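Local coordinates for RNA pseudouridylate synthase domain-containing protein 1 (PDB 5VBB), which probably converts uridines in RNA to pseudouridine as a pseudouridine synthase of the RluA family, at residues D159-V164 / A236-H241; V149-G154 / D248-A253; D17-N22 / K42-R47. All coordinates share one frame; numbering follows the deposited sequence.

Interaction 1 (D159-V164 / A236-H241)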
loop_
_atom_site.group_PDB
_atom_site.type_symbol
_atom_site.label_atom_id
_atom_site.label_comp_id
_atom_site.label_asym_id
_atom_site.label_seq_id
_atom_site.Cartn_x
_atom_site.Cartn_y
_atom_site.Cartn_z
ATOM N N ASP A 159 -8.353 -15.864 13.306
ATOM C CA ASP A 159 -7.040 -16.388 12.935
ATOM C C ASP A 159 -5.917 -15.410 13.353
ATOM O O ASP A 159 -6.098 -14.204 13.254
ATOM C CB ASP A 159 -7.000 -16.681 11.421
ATOM C CG ASP A 159 -8.068 -17.685 10.958
ATOM O OD1 ASP A 159 -8.408 -18.601 11.740
ATOM O OD2 ASP A 159 -8.525 -17.583 9.796
ATOM N N PRO A 160 -4.752 -15.920 13.799
ATOM C CA PRO A 160 -3.656 -15.026 14.219
ATOM C C PRO A 160 -3.133 -14.153 13.081
ATOM O O PRO A 160 -2.836 -14.644 11.991
ATOM C CB PRO A 160 -2.572 -15.989 14.719
ATOM C CG PRO A 160 -2.948 -17.315 14.182
ATOM C CD PRO A 160 -4.400 -17.335 14.024
ATOM N N VAL A 161 -3.115 -12.851 13.309
ATOM C CA VAL A 161 -2.587 -11.929 12.319
ATOM C C VAL A 161 -1.776 -10.837 13.024
ATOM O O VAL A 161 -1.977 -10.547 14.221
ATOM C CB VAL A 161 -3.659 -11.258 11.395
ATOM C CG1 VAL A 161 -4.518 -12.272 10.646
ATOM C CG2 VAL A 161 -4.484 -10.240 12.131
ATOM N N SER A 162 -0.966 -10.166 12.233
ATOM C CA SER A 162 -0.198 -9.006 12.698
ATOM C C SER A 162 -0.593 -7.753 11.950
ATOM O O SER A 162 -0.579 -7.739 10.728
ATOM C CB SER A 162 1.298 -9.221 12.496
ATOM O OG SER A 162 1.749 -10.341 13.236
ATOM N N LYS A 163 -0.861 -6.677 12.676
ATOM C CA LYS A 163 -1.052 -5.388 12.051
ATOM C C LYS A 163 0.340 -4.750 11.929
ATOM O O LYS A 163 1.073 -4.688 12.923
ATOM C CB LYS A 163 -1.965 -4.493 12.876
ATOM C CG LYS A 163 -2.244 -3.186 12.153
ATOM C CD LYS A 163 -3.319 -2.428 12.877
ATOM C CE LYS A 163 -3.487 -1.066 12.284
ATOM N NZ LYS A 163 -4.490 -0.260 13.032
ATOM N N VAL A 164 0.724 -4.318 10.707
ATOM C CA VAL A 164 2.059 -3.796 10.469
ATOM C C VAL A 164 2.057 -2.493 9.728
ATOM O O VAL A 164 1.117 -2.191 8.990
ATOM C CB VAL A 164 2.942 -4.813 9.693
ATOM C CG1 VAL A 164 2.984 -6.169 10.388
ATOM C CG2 VAL A 164 2.461 -4.975 8.246
ATOM N N ALA A 236 -15.279 -5.309 12.525
ATOM C CA ALA A 236 -15.445 -6.054 13.752
ATOM C C ALA A 236 -14.811 -7.457 13.704
ATOM O O ALA A 236 -14.700 -8.068 14.752
ATOM C CB ALA A 236 -16.911 -6.144 14.110
ATOM N N CYS A 237 -14.338 -7.936 12.536
ATOM C CA CYS A 237 -13.575 -9.182 12.474
ATOM C C CYS A 237 -12.144 -8.962 13.020
ATOM O O CYS A 237 -11.485 -9.934 13.362
ATOM C CB CYS A 237 -13.524 -9.733 11.053
ATOM S SG CYS A 237 -15.079 -10.423 10.492
ATOM N N TRP A 238 -11.654 -7.712 13.057
ATOM C CA TRP A 238 -10.313 -7.412 13.553
ATOM C C TRP A 238 -10.399 -7.200 15.059
ATOM O O TRP A 238 -11.063 -6.266 15.518
ATOM C CB TRP A 238 -9.713 -6.175 12.848
ATOM C CG TRP A 238 -8.455 -5.605 13.448
ATOM C CD1 TRP A 238 -8.221 -4.283 13.701
ATOM C CD2 TRP A 238 -7.234 -6.295 13.777
ATOM N NE1 TRP A 238 -6.977 -4.121 14.261
ATOM C CE2 TRP A 238 -6.330 -5.325 14.271
ATOM C CE3 TRP A 238 -6.834 -7.648 13.790
ATOM C CZ2 TRP A 238 -5.064 -5.661 14.771
ATOM C CZ3 TRP A 238 -5.579 -7.969 14.285
ATOM C CH2 TRP A 238 -4.712 -6.983 14.774
ATOM N N SER A 239 -9.703 -8.068 15.806
ATOM C CA SER A 239 -9.656 -8.054 17.257
ATOM C C SER A 239 -8.199 -7.949 17.750
ATOM O O SER A 239 -7.527 -8.966 17.981
ATOM C CB SER A 239 -10.338 -9.292 17.823
ATOM O OG SER A 239 -10.557 -9.106 19.209
ATOM N N PRO A 240 -7.697 -6.718 17.923
ATOM C CA PRO A 240 -6.322 -6.563 18.446
ATOM C C PRO A 240 -6.222 -7.027 19.889
ATOM O O PRO A 240 -7.134 -6.737 20.651
ATOM C CB PRO A 240 -6.031 -5.065 18.312
ATOM C CG PRO A 240 -7.275 -4.419 17.917
ATOM C CD PRO A 240 -8.352 -5.419 17.681
ATOM N N HIS A 241 -5.160 -7.787 20.249
ATOM C CA HIS A 241 -4.967 -8.249 21.637
ATOM C C HIS A 241 -3.661 -7.742 22.266
ATOM O O HIS A 241 -3.665 -7.524 23.478
ATOM C CB HIS A 241 -5.052 -9.771 21.829
ATOM C CG HIS A 241 -4.258 -10.651 20.916
ATOM N ND1 HIS A 241 -2.869 -10.786 21.043
ATOM C CD2 HIS A 241 -4.705 -11.605 20.064
ATOM C CE1 HIS A 241 -2.521 -11.718 20.162
ATOM N NE2 HIS A 241 -3.604 -12.204 19.515
HETATM O O HOH W 1 -5.973 -1.758 15.543
#

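Interaction 2 (V149-G154 / D248-A253)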
loop_
_atom_site.group_PDB
_atom_site.type_symbol
_atom_site.label_atom_id
_atom_site.label_comp_id
_atom_site.label_asym_id
_atom_site.label_seq_id
_atom_site.Cartn_x
_atom_site.Cartn_y
_atom_site.Cartn_z
ATOM N N VAL A 149 7.489 -2.860 10.367
ATOM C CA VAL A 149 7.389 -2.604 11.808
ATOM C C VAL A 149 6.056 -3.237 12.304
ATOM O O VAL A 149 4.962 -2.888 11.822
ATOM C CB VAL A 149 7.447 -1.073 12.099
ATOM C CG1 VAL A 149 7.302 -0.786 13.590
ATOM C CG2 VAL A 149 8.753 -0.468 11.583
ATOM N N VAL A 150 6.144 -4.097 13.305
ATOM C CA VAL A 150 4.963 -4.754 13.849
ATOM C C VAL A 150 4.261 -3.793 14.813
ATOM O O VAL A 150 4.884 -3.330 15.754
ATOM C CB VAL A 150 5.301 -6.097 14.520
ATOM C CG1 VAL A 150 4.053 -6.764 15.048
ATOM C CG2 VAL A 150 6.010 -7.040 13.556
ATOM N N LEU A 151 2.967 -3.498 14.571
ATOM C CA LEU A 151 2.200 -2.582 15.402
ATOM C C LEU A 151 1.448 -3.334 16.477
ATOM O O LEU A 151 1.460 -2.940 17.646
ATOM C CB LEU A 151 1.222 -1.792 14.550
ATOM C CG LEU A 151 1.827 -0.958 13.460
ATOM C CD1 LEU A 151 0.730 -0.437 12.547
ATOM C CD2 LEU A 151 2.754 0.131 14.037
ATOM N N GLU A 152 0.753 -4.411 16.087
ATOM C CA GLU A 152 -0.069 -5.169 17.018
ATOM C C GLU A 152 -0.195 -6.612 16.597
ATOM O O GLU A 152 -0.073 -6.922 15.422
ATOM C CB GLU A 152 -1.529 -4.577 17.047
ATOM C CG GLU A 152 -1.767 -3.309 17.879
ATOM C CD GLU A 152 -3.170 -2.715 17.827
ATOM O OE1 GLU A 152 -3.689 -2.572 16.702
ATOM O OE2 GLU A 152 -3.752 -2.393 18.892
ATOM N N HIS A 153 -0.504 -7.485 17.572
ATOM C CA HIS A 153 -0.895 -8.872 17.332
ATOM C C HIS A 153 -2.368 -8.923 17.691
ATOM O O HIS A 153 -2.814 -8.239 18.620
ATOM C CB HIS A 153 -0.136 -9.872 18.209
ATOM C CG HIS A 153 1.288 -10.087 17.817
ATOM N ND1 HIS A 153 2.178 -10.675 18.684
ATOM C CD2 HIS A 153 1.925 -9.832 16.646
ATOM C CE1 HIS A 153 3.343 -10.684 18.055
ATOM N NE2 HIS A 153 3.228 -10.219 16.815
ATOM N N GLY A 154 -3.109 -9.751 16.969
ATOM C CA GLY A 154 -4.527 -9.935 17.223
ATOM C C GLY A 154 -5.082 -11.101 16.452
ATOM O O GLY A 154 -4.319 -11.863 15.851
ATOM N N ASP A 248 0.797 6.349 16.091
ATOM C CA ASP A 248 0.904 7.813 16.164
ATOM C C ASP A 248 2.362 8.221 16.240
ATOM O O ASP A 248 2.787 9.129 15.529
ATOM C CB ASP A 248 0.193 8.377 17.404
ATOM C CG ASP A 248 -1.314 8.360 17.365
ATOM O OD1 ASP A 248 -1.880 8.482 16.260
ATOM O OD2 ASP A 248 -1.934 8.299 18.452
ATOM N N GLN A 249 3.138 7.553 17.125
ATOM C CA GLN A 249 4.546 7.832 17.260
ATOM C C GLN A 249 5.325 7.524 15.991
ATOM O O GLN A 249 6.230 8.285 15.631
ATOM C CB GLN A 249 5.131 7.025 18.433
ATOM C CG GLN A 249 4.568 7.447 19.798
ATOM C CD GLN A 249 5.226 8.704 20.293
ATOM O OE1 GLN A 249 4.786 9.813 20.017
ATOM N NE2 GLN A 249 6.353 8.565 20.953
ATOM N N LEU A 250 4.999 6.404 15.317
ATOM C CA LEU A 250 5.686 6.061 14.080
ATOM C C LEU A 250 5.352 7.058 12.994
ATOM O O LEU A 250 6.227 7.360 12.201
ATOM C CB LEU A 250 5.378 4.625 13.628
ATOM C CG LEU A 250 5.981 3.554 14.532
ATOM C CD1 LEU A 250 5.298 2.253 14.314
ATOM C CD2 LEU A 250 7.485 3.406 14.306
ATOM N N VAL A 251 4.138 7.654 13.004
ATOM C CA VAL A 251 3.793 8.683 12.001
ATOM C C VAL A 251 4.606 9.935 12.262
ATOM O O VAL A 251 5.092 10.540 11.315
ATOM C CB VAL A 251 2.268 8.980 11.959
ATOM C CG1 VAL A 251 1.952 10.263 11.172
ATOM C CG2 VAL A 251 1.539 7.806 11.365
ATOM N N GLN A 252 4.803 10.307 13.534
ATOM C CA GLN A 252 5.702 11.429 13.851
ATOM C C GLN A 252 7.143 11.144 13.353
ATOM O O GLN A 252 7.806 12.035 12.848
ATOM C CB GLN A 252 5.743 11.717 15.368
ATOM C CG GLN A 252 4.429 12.187 15.970
ATOM C CD GLN A 252 3.957 13.437 15.304
ATOM O OE1 GLN A 252 4.678 14.435 15.257
ATOM N NE2 GLN A 252 2.808 13.380 14.657
ATOM N N ALA A 253 7.616 9.895 13.435
ATOM C CA ALA A 253 8.958 9.579 12.925
ATOM C C ALA A 253 9.002 9.626 11.394
ATOM O O ALA A 253 9.963 10.146 10.818
ATOM C CB ALA A 253 9.444 8.220 13.437
#

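Interaction 3 (D17-N22 / K42-R47)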
loop_
_atom_site.group_PDB
_atom_site.type_symbol
_atom_site.label_atom_id
_atom_site.label_comp_id
_atom_site.label_asym_id
_atom_site.label_seq_id
_atom_site.Cartn_x
_atom_site.Cartn_y
_atom_site.Cartn_z
ATOM N N ASP A 17 -3.047 22.690 -7.379
ATOM C CA ASP A 17 -2.261 21.851 -8.276
ATOM C C ASP A 17 -2.405 20.354 -8.088
ATOM O O ASP A 17 -2.106 19.621 -9.028
ATOM C CB ASP A 17 -0.776 22.191 -8.080
ATOM C CG ASP A 17 -0.366 23.524 -8.666
ATOM O OD1 ASP A 17 -0.863 23.869 -9.753
ATOM O OD2 ASP A 17 0.480 24.200 -8.058
ATOM N N PHE A 18 -2.746 19.889 -6.883
ATOM C CA PHE A 18 -2.824 18.471 -6.609
ATOM C C PHE A 18 -4.071 18.096 -5.877
ATOM O O PHE A 18 -4.609 18.862 -5.094
ATOM C CB PHE A 18 -1.613 18.018 -5.773
ATOM C CG PHE A 18 -0.313 18.147 -6.511
ATOM C CD1 PHE A 18 0.045 17.225 -7.476
ATOM C CD2 PHE A 18 0.531 19.221 -6.275
ATOM C CE1 PHE A 18 1.277 17.306 -8.109
ATOM C CE2 PHE A 18 1.728 19.342 -6.953
ATOM C CZ PHE A 18 2.107 18.369 -7.854
ATOM N N LEU A 19 -4.450 16.850 -6.061
ATOM C CA LEU A 19 -5.567 16.223 -5.404
ATOM C C LEU A 19 -5.061 14.845 -4.967
ATOM O O LEU A 19 -4.446 14.164 -5.772
ATOM C CB LEU A 19 -6.708 16.103 -6.420
ATOM C CG LEU A 19 -7.906 15.290 -6.083
ATOM C CD1 LEU A 19 -8.520 15.745 -4.792
ATOM C CD2 LEU A 19 -8.928 15.407 -7.181
ATOM N N VAL A 20 -5.291 14.459 -3.719
ATOM C CA VAL A 20 -4.934 13.120 -3.206
ATOM C C VAL A 20 -6.220 12.469 -2.765
ATOM O O VAL A 20 -6.918 12.989 -1.892
ATOM C CB VAL A 20 -3.880 13.071 -2.074
ATOM C CG1 VAL A 20 -3.475 11.631 -1.739
ATOM C CG2 VAL A 20 -2.665 13.895 -2.414
ATOM N N VAL A 21 -6.511 11.305 -3.337
ATOM C CA VAL A 21 -7.701 10.555 -2.975
ATOM C C VAL A 21 -7.296 9.441 -2.044
ATOM O O VAL A 21 -6.130 9.030 -2.030
ATOM C CB VAL A 21 -8.494 10.014 -4.210
ATOM C CG1 VAL A 21 -8.897 11.149 -5.149
ATOM C CG2 VAL A 21 -7.700 8.969 -4.976
ATOM N N ASN A 22 -8.258 8.932 -1.288
ATOM C CA ASN A 22 -8.104 7.745 -0.468
ATOM C C ASN A 22 -8.834 6.679 -1.313
ATOM O O ASN A 22 -10.052 6.557 -1.266
ATOM C CB ASN A 22 -8.721 7.951 0.914
ATOM C CG ASN A 22 -8.618 6.753 1.806
ATOM O OD1 ASN A 22 -8.014 5.751 1.444
ATOM N ND2 ASN A 22 -9.186 6.835 2.992
ATOM N N LYS A 42 -13.649 7.539 -13.415
ATOM C CA LYS A 42 -15.092 7.800 -13.425
ATOM C C LYS A 42 -15.533 8.480 -12.127
ATOM O O LYS A 42 -16.314 9.421 -12.178
ATOM C CB LYS A 42 -15.911 6.518 -13.674
ATOM C CG LYS A 42 -15.807 5.992 -15.099
ATOM C CD LYS A 42 -16.758 4.827 -15.335
ATOM C CE LYS A 42 -16.885 4.455 -16.793
ATOM N NZ LYS A 42 -18.092 3.623 -17.053
ATOM N N GLN A 43 -15.009 8.043 -10.972
ATOM C CA GLN A 43 -15.326 8.692 -9.688
ATOM C C GLN A 43 -14.898 10.175 -9.730
ATOM O O GLN A 43 -15.655 11.056 -9.315
ATOM C CB GLN A 43 -14.613 7.994 -8.515
ATOM C CG GLN A 43 -15.133 6.584 -8.234
ATOM C CD GLN A 43 -14.303 5.818 -7.232
ATOM O OE1 GLN A 43 -13.067 5.847 -7.250
ATOM N NE2 GLN A 43 -14.953 5.097 -6.337
ATOM N N LEU A 44 -13.694 10.431 -10.277
ATOM C CA LEU A 44 -13.158 11.782 -10.415
ATOM C C LEU A 44 -13.999 12.619 -11.347
ATOM O O LEU A 44 -14.301 13.769 -11.018
ATOM C CB LEU A 44 -11.708 11.742 -10.894
ATOM C CG LEU A 44 -10.712 11.387 -9.792
ATOM C CD1 LEU A 44 -9.390 10.898 -10.383
ATOM C CD2 LEU A 44 -10.508 12.553 -8.848
ATOM N N ARG A 45 -14.379 12.048 -12.505
ATOM C CA ARG A 45 -15.253 12.719 -13.456
ATOM C C ARG A 45 -16.606 13.057 -12.794
ATOM O O ARG A 45 -17.142 14.158 -13.002
ATOM C CB ARG A 45 -15.502 11.838 -14.686
ATOM C CG ARG A 45 -14.326 11.771 -15.661
ATOM C CD ARG A 45 -14.570 10.757 -16.779
ATOM N NE ARG A 45 -15.969 10.739 -17.231
ATOM C CZ ARG A 45 -16.548 11.651 -18.015
ATOM N NH1 ARG A 45 -15.853 12.694 -18.465
ATOM N NH2 ARG A 45 -17.826 11.530 -18.352
ATOM N N TYR A 46 -17.150 12.111 -11.999
ATOM C CA TYR A 46 -18.422 12.333 -11.305
ATOM C C TYR A 46 -18.319 13.509 -10.298
ATOM O O TYR A 46 -19.160 14.393 -10.304
ATOM C CB TYR A 46 -18.875 11.036 -10.603
ATOM C CG TYR A 46 -20.200 11.162 -9.886
ATOM C CD1 TYR A 46 -20.266 11.651 -8.586
ATOM C CD2 TYR A 46 -21.390 10.814 -10.515
ATOM C CE1 TYR A 46 -21.488 11.817 -7.937
ATOM C CE2 TYR A 46 -22.619 10.979 -9.877
ATOM C CZ TYR A 46 -22.663 11.468 -8.580
ATOM O OH TYR A 46 -23.850 11.627 -7.905
ATOM N N ARG A 47 -17.283 13.511 -9.454
ATOM C CA ARG A 47 -17.071 14.530 -8.420
ATOM C C ARG A 47 -16.608 15.889 -8.969
ATOM O O ARG A 47 -17.009 16.930 -8.431
ATOM C CB ARG A 47 -16.027 13.996 -7.421
ATOM C CG ARG A 47 -15.632 14.938 -6.279
ATOM C CD ARG A 47 -16.745 15.294 -5.311
ATOM N NE ARG A 47 -16.263 16.249 -4.308
ATOM C CZ ARG A 47 -16.135 17.568 -4.484
ATOM N NH1 ARG A 47 -16.473 18.131 -5.642
ATOM N NH2 ARG A 47 -15.671 18.333 -3.502
#

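Interaction 1 (D159-V164 / A236-H241)
Val161 and the indole of Trp238 show how one large ring can span alternate residues of a strand that does not pair with its own. The CG2 methyl of Val161 lies 3.3 Å from Trp238 CZ3, approaching the ring obliquely, a close fit; with chi1 at -57° that methyl sits between the backbone N and the carbonyl carbon, while CG1 is the branch turned from the indole. Two residues on, Lys163 reaches out extended, nearly at right angles to the tryptophan, its CB 3.8 Å from Trp238 CZ2. A water in the indole plane accepts from Trp238 NE1 at 2.9 Å and from Lys163 NZ at 3.3 Å, although the ammonium has a stronger mate in the carboxylate of Asp228. On one face of the ring stands Pro240 CD, offset toward the rim. With an alanine at Trp238, a gap is likely to open beside Val161 and the aliphatic part of Lys163, and the bridging water would lose its indole donor. In this branched antiparallel sheet, strands 159-168 and 238-243 both pair with strand 146-156, and the indole also touches Leu102 of strand 96-104.

Interaction 2 (V149-G154 / D248-A253)
Leu250 sets its CD1 methyl over the neighbouring methyls of Val149 and Leu151, and a single branch makes the closest contact with both. This is helix-on-sheet packing at a classic beta bulge: helix 247-256 lies against strand 146-156 of the branched antiparallel sheet, where Leu151 and Glu152 together face Lys163 of the neighbouring strand. Within these two segments one leucine makes the whole helix side of the contact, and it is entirely apolar.

The two strand residues receive the leucine differently. Val149 meets it tip to tip, its CG1 lying 3.7 Å from Leu250 CD1. That methyl is anti to the backbone N (chi1 178°), which directs it out to the helix. Leu250 CD2 stands farther from the same methyl, 4.3 Å from Val149 CG1. Leu151 comes in at a slant. Its backbone at the bulge is helical in phi and psi rather than extended, and CB does not aim straight at the helix; the end of the side chain brings CD2 to 3.3 Å from Leu250 CD1, tighter than ordinary van der Waals contact.

Other parts of the fold complete the seat. Leu250 also touches Leu165 of strand 159-168, so it bears on two adjacent strands, and Gln245, in the connection leading into the helix, packs on Val149 and hydrogen-bonds through NE2 to Val150 O. The contact is thus plain hydrophobic packing between the C-terminal helix and the sheet. Seen from Leu250 CD1, its two partners lie in directions about 83° apart, with Leu151 CD2 and Val149 CG1 themselves separated by 4.7 Å.

Interaction 3 (D17-N22 / K42-R47)
Leu19, Val21 and Leu44 meet through methyl groups alone, with neither ring nor amide faces or edges between them; the flat groups nearby belong to other surfaces. The Phe18 ring packs among Cys75, Ala77 and Val222, and the Gln43 amide gives its NE2 to Ser5 O. What remains is aliphatic packing of a helix on a sheet: helix 40-47 lies over strand 18-23, an inner strand of the four-stranded antiparallel sheet. The case illustrates a general rule of sheet packing, that residues two apart on a strand offer their side chains to the same layer.

Leu44 supplies the helix side of the contact with one branch, CD2. Leu19 answers with its own CD2, 3.7 Å from Leu44 CD2, an ordinary van der Waals approach in which the two leucines slide past each other in opposite directions. Its CG is anti to the backbone N (chi1 170°), carrying the side chain off the strand and out to the helix, while its other methyl, Leu19 CD1, stays 5.5 Å from Leu44 CD2. Val21 joins through CG1, at the looser distance of 4.3 Å from Leu44 CD2.

Around this core, Leu19 also touches Phe48 and Ile11, Leu44 rests on Leu9, and Val21 packs on Leu74 of strand 73-77. Val20, between the two contact residues, instead packs on Val222 and Val224 of strand 221-225, so that strand 18-23 is sandwiched between the helix and part of the larger sheet. From Leu44 CD2 the directions to Leu19 CD2 and Val21 CG1 open at about 72°, those two methyls being 4.7 Å apart.

Interactions 1 and 2 are neighbours, their centres 14 Å apart, and share a sheet: strand 146-156 pairs with both 159-168 and 238-243. Where they join at the bulge, Lys163 O lies 2.8 Å from Leu151 N and Lys163 N lies 2.9 Å from Glu152 O, both probable hydrogen bonds. Strand 238-243 leads directly into helix 247-256, so one C-terminal run of chain serves both contacts. Interaction 3 stands apart on the smaller sheet, its centre 31 Å from that of interaction 1 and 29 Å from that of interaction 2. All three lie away from Asp67, the probable active-site residue, and are structural packing.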